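Local coordinates for putative metalloprotease II (Bacteroides fragilis, PDB 4ON1), which probably cleaves proteins as a zinc-dependent metalloendopeptidase of the fragilysin type, encoded on a bacterial pathogenicity island, at residues E65-E68 and S69-P72; S36-N40 and T41-I45. All coordinates share one frame; numbering follows the deposited sequence.

Interaction 1 (E65-E68 and S69-P72)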
loop_
_atom_site.group_PDB
_atom_site.type_symbol
_atom_site.label_atom_id
_atom_site.label_comp_id
_atom_site.label_asym_id
_atom_site.label_seq_id
_atom_site.Cartn_x
_atom_site.Cartn_y
_atom_site.Cartn_z
ATOM N N GLU A 65 0.249 8.861 9.639
ATOM C CA GLU A 65 1.622 9.344 9.583
ATOM C C GLU A 65 2.488 8.270 8.936
ATOM O O GLU A 65 2.364 7.087 9.259
ATOM C CB GLU A 65 2.123 9.691 10.997
ATOM C CG GLU A 65 3.593 10.094 11.090
ATOM C CD GLU A 65 4.049 10.349 12.525
ATOM O OE1 GLU A 65 3.182 10.441 13.426
ATOM O OE2 GLU A 65 5.275 10.447 12.756
ATOM N N ILE A 66 3.336 8.676 7.998
ATOM C CA ILE A 66 4.259 7.753 7.350
ATOM C C ILE A 66 5.693 8.252 7.495
ATOM O O ILE A 66 5.993 9.413 7.203
ATOM C CB ILE A 66 3.944 7.576 5.849
ATOM C CG1 ILE A 66 2.476 7.177 5.645
ATOM C CG2 ILE A 66 4.892 6.558 5.213
ATOM C CD1 ILE A 66 2.052 7.182 4.184
ATOM N N GLU A 67 6.570 7.376 7.966
ATOM C CA GLU A 67 7.984 7.702 8.080
ATOM C C GLU A 67 8.780 6.828 7.133
ATOM O O GLU A 67 8.725 5.601 7.208
ATOM C CB GLU A 67 8.469 7.522 9.516
ATOM C CG GLU A 67 9.970 7.647 9.683
ATOM C CD GLU A 67 10.457 7.050 10.995
ATOM O OE1 GLU A 67 9.647 6.947 11.945
ATOM O OE2 GLU A 67 11.643 6.663 11.067
ATOM N N GLU A 68 9.493 7.482 6.223
ATOM C CA GLU A 68 10.282 6.828 5.190
ATOM C C GLU A 68 11.664 7.488 5.142
ATOM O O GLU A 68 11.770 8.697 4.903
ATOM C CB GLU A 68 9.566 6.945 3.842
ATOM C CG GLU A 68 10.317 6.439 2.626
ATOM C CD GLU A 68 9.659 6.906 1.333
ATOM O OE1 GLU A 68 8.676 6.265 0.892
ATOM O OE2 GLU A 68 10.109 7.936 0.770
ATOM N N SER A 69 12.711 6.712 5.406
ATOM C CA SER A 69 14.066 7.263 5.521
ATOM C C SER A 69 14.109 8.444 6.479
ATOM O O SER A 69 14.706 9.482 6.172
ATOM C CB SER A 69 14.591 7.701 4.152
ATOM O OG SER A 69 14.630 6.606 3.254
ATOM N N ASN A 70 13.452 8.283 7.625
ATOM C CA ASN A 70 13.314 9.337 8.628
ATOM C C ASN A 70 12.722 10.630 8.077
ATOM O O ASN A 70 13.040 11.715 8.567
ATOM C CB ASN A 70 14.668 9.641 9.267
ATOM C CG ASN A 70 15.331 8.403 9.822
ATOM O OD1 ASN A 70 14.872 7.824 10.808
ATOM N ND2 ASN A 70 16.425 7.989 9.191
ATOM N N ARG A 71 11.863 10.517 7.066
ATOM C CA ARG A 71 11.193 11.691 6.509
ATOM C C ARG A 71 9.707 11.407 6.346
ATOM O O ARG A 71 9.322 10.270 6.077
ATOM C CB ARG A 71 11.785 12.078 5.158
ATOM C CG ARG A 71 13.250 12.513 5.174
ATOM C CD ARG A 71 13.462 13.838 5.876
ATOM N NE ARG A 71 14.861 14.259 5.792
ATOM C CZ ARG A 71 15.775 14.028 6.728
ATOM N NH1 ARG A 71 15.453 13.344 7.818
ATOM N NH2 ARG A 71 17.019 14.458 6.559
ATOM N N PRO A 72 8.866 12.438 6.512
ATOM C CA PRO A 72 7.421 12.234 6.365
ATOM C C PRO A 72 7.013 11.992 4.911
ATOM O O PRO A 72 7.617 12.543 3.982
ATOM C CB PRO A 72 6.820 13.543 6.894
ATOM C CG PRO A 72 7.905 14.570 6.700
ATOM C CD PRO A 72 9.221 13.836 6.826
HETATM O O HOH W 1 12.072 5.571 8.575
#
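Glu68 and Arg71 face each other as the last pair of two antiparallel strands, joined by two backbone hydrogen bonds: Glu68 N to Arg71 O is nearly straight (2.8 Å, 171°), and Arg71 N to Glu68 O is equally short (2.8 Å) but more bent. Ser69 and Asn70 make the turn, both with positive phi; that of Ser69 sets its CB 3.1 Å from Glu68 O, the carbonyl before it, while Arg71 CB lies 3.4 Å from that same oxygen. Glu67 has CG anti to the backbone N (chi1 172°) and an extended chain, which lays its carboxylate beside Asn70; the two side chains point the same way, carboxylate and amide planes 31° apart. Glu67 OE2 and Asn70 OD1, 3.4 Å apart, are both acceptors and do not bond; water 1 donates to Glu67 OE2 (2.8 Å) and accepts from Asn70 N, tying this carboxylate to the turn backbone. Glu68 takes the same extended form on the other face, OE1 hydrogen-bonded to the Tyr92 hydroxyl and OE2 to that of Ser89. A bend at chi2 folds Arg71 back, and NH1 donates to Asn70 O (3.0 Å), near the guanidinium plane but with the donor above the carbonyl plane. Pro72 CA makes a CA-H...O contact with Ile66 O. This is a beta hairpin with a two-residue loop (Ser69-Asn70), a turn close to type I', linking strands 52-68 and 71-78.

Interaction 2 (S36-N40 and T41-I45); sequences SKISN and TEHTI
Ile38 lies over one face of the His43 imidazole, its CG1 3.8 Å from the ring centroid and 20° off the normal, a CH-pi contact. With CG1 beside the backbone N and CG2 anti to it (chi1 -61°), Ile38 sets CG1 on the ring and leaves CG2 at the margin of the contact, 4.1 Å from both Thr41 O and His43 CD2. The two side chains slide past each other in opposite directions, and Ile38 CD1 reaches on to Ile45 CD1 at 4.5 Å. Lys37 O comes obliquely to within 3.3 Å of His43 CE1, while Thr41 O lies at the ring edge, in plane. His43 ND1 is hydrogen-bonded to NE2 of His19, which helps fix the ring's rotation. Toward the tip of the loop, water replaces side-chain packing. Water 2 accepts from Ser39 N (2.8 Å) and Thr41 N and also bonds His43 NE2, so it joins the packed ring to the loop backbone; water 3 donates to Thr41 O (3.0 Å) and weakly to Ser39 O. At the exposed bend Asn40 is poorly ordered. A buried aliphatic-histidine contact and a hydrated tip thus shape the connection from helix 28-35 to strand 43-49 in the fragilysin-type N-terminal domain.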
loop_
_atom_site.group_PDB
_atom_site.type_symbol
_atom_site.label_atom_id
_atom_site.label_comp_id
_atom_site.label_asym_id
_atom_site.label_seq_id
_atom_site.Cartn_x
_atom_site.Cartn_y
_atom_site.Cartn_z
ATOM N N SER A 36 2.529 19.620 -2.571
ATOM C CA SER A 36 3.103 20.247 -1.384
ATOM C C SER A 36 2.319 21.474 -0.909
ATOM O O SER A 36 2.537 21.949 0.205
ATOM C CB SER A 36 4.555 20.647 -1.647
ATOM O OG SER A 36 4.626 21.638 -2.653
ATOM N N LYS A 37 1.413 21.989 -1.740
ATOM C CA LYS A 37 0.623 23.165 -1.357
ATOM C C LYS A 37 -0.738 22.787 -0.766
ATOM O O LYS A 37 -1.526 23.659 -0.389
ATOM C CB LYS A 37 0.409 24.089 -2.559
ATOM C CG LYS A 37 1.680 24.716 -3.112
ATOM C CD LYS A 37 1.393 25.509 -4.388
ATOM C CE LYS A 37 2.672 26.105 -4.965
ATOM N NZ LYS A 37 3.756 25.072 -5.034
ATOM N N ILE A 38 -1.010 21.488 -0.690
ATOM C CA ILE A 38 -2.306 20.999 -0.224
ATOM C C ILE A 38 -2.224 20.515 1.222
ATOM O O ILE A 38 -1.532 19.540 1.508
ATOM C CB ILE A 38 -2.820 19.867 -1.135
ATOM C CG1 ILE A 38 -3.006 20.396 -2.561
ATOM C CG2 ILE A 38 -4.120 19.295 -0.604
ATOM C CD1 ILE A 38 -3.230 19.310 -3.595
ATOM N N SER A 39 -2.925 21.198 2.130
ATOM C CA SER A 39 -2.818 20.898 3.559
ATOM C C SER A 39 -4.142 20.612 4.263
ATOM O O SER A 39 -4.425 19.471 4.621
ATOM C CB SER A 39 -2.126 22.054 4.284
ATOM O OG SER A 39 -0.744 21.798 4.459
ATOM N N ASN A 40 -4.957 21.645 4.459
ATOM C CA ASN A 40 -6.176 21.490 5.246
ATOM C C ASN A 40 -7.426 21.468 4.391
ATOM O O ASN A 40 -8.372 20.728 4.661
ATOM C CB ASN A 40 -6.309 22.622 6.270
ATOM C CG ASN A 40 -5.126 22.707 7.208
ATOM O OD1 ASN A 40 -5.000 21.914 8.143
ATOM N ND2 ASN A 40 -4.257 23.684 6.974
ATOM N N THR A 41 -7.417 22.292 3.354
ATOM C CA THR A 41 -8.577 22.459 2.499
ATOM C C THR A 41 -8.489 21.641 1.217
ATOM O O THR A 41 -7.419 21.182 0.822
ATOM C CB THR A 41 -8.777 23.945 2.142
ATOM O OG1 THR A 41 -7.554 24.479 1.620
ATOM C CG2 THR A 41 -9.163 24.730 3.377
ATOM N N GLU A 42 -9.642 21.463 0.591
ATOM C CA GLU A 42 -9.760 20.845 -0.719
ATOM C C GLU A 42 -9.169 21.748 -1.808
ATOM O O GLU A 42 -9.431 22.949 -1.837
ATOM C CB GLU A 42 -11.236 20.553 -0.999
ATOM C CG GLU A 42 -11.554 19.944 -2.348
ATOM C CD GLU A 42 -13.055 19.875 -2.605
ATOM O OE1 GLU A 42 -13.779 19.294 -1.770
ATOM O OE2 GLU A 42 -13.515 20.425 -3.631
ATOM N N HIS A 43 -8.348 21.174 -2.682
ATOM C CA HIS A 43 -7.816 21.915 -3.827
ATOM C C HIS A 43 -8.374 21.306 -5.099
ATOM O O HIS A 43 -8.504 20.088 -5.207
ATOM C CB HIS A 43 -6.282 21.891 -3.862
ATOM C CG HIS A 43 -5.632 22.801 -2.866
ATOM N ND1 HIS A 43 -4.642 23.692 -3.217
ATOM C CD2 HIS A 43 -5.828 22.960 -1.534
ATOM C CE1 HIS A 43 -4.253 24.362 -2.147
ATOM N NE2 HIS A 43 -4.958 23.937 -1.112
ATOM N N THR A 44 -8.682 22.148 -6.073
ATOM C CA THR A 44 -9.213 21.649 -7.326
ATOM C C THR A 44 -8.134 21.768 -8.387
ATOM O O THR A 44 -7.498 22.815 -8.536
ATOM C CB THR A 44 -10.483 22.412 -7.749
ATOM O OG1 THR A 44 -11.459 22.317 -6.704
ATOM C CG2 THR A 44 -11.066 21.814 -9.018
ATOM N N ILE A 45 -7.931 20.677 -9.116
ATOM C CA ILE A 45 -6.859 20.592 -10.097
ATOM C C ILE A 45 -7.412 20.285 -11.476
ATOM O O ILE A 45 -8.239 19.388 -11.627
ATOM C CB ILE A 45 -5.852 19.486 -9.733
ATOM C CG1 ILE A 45 -5.360 19.646 -8.291
ATOM C CG2 ILE A 45 -4.692 19.466 -10.732
ATOM C CD1 ILE A 45 -4.664 18.409 -7.756
HETATM O O HOH W 2 -4.640 23.406 2.007
HETATM O O HOH W 3 -5.894 19.070 2.328
#

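Overall arrangement
Both interactions are local reversals of the chain within the fragilysin-type N-terminal domain, in series and away from the zinc site. Their centres lie 20 Å apart and their nearest atoms about 10 Å, without touching; strands 43-49 and 52-68, neighbours in the sheet, connect them. Interaction 1 is a surface contact between two strands, held by paired backbone bonds, with charged side chains flanking the turn and only Ile66 buried. Interaction 2 is partly buried and has no direct hydrogen bond between its segments: apolar and ring packing closes its inner part, waters its outer part. At 65-72 strand leads to strand; at 36-45 an irregular loop leads into one.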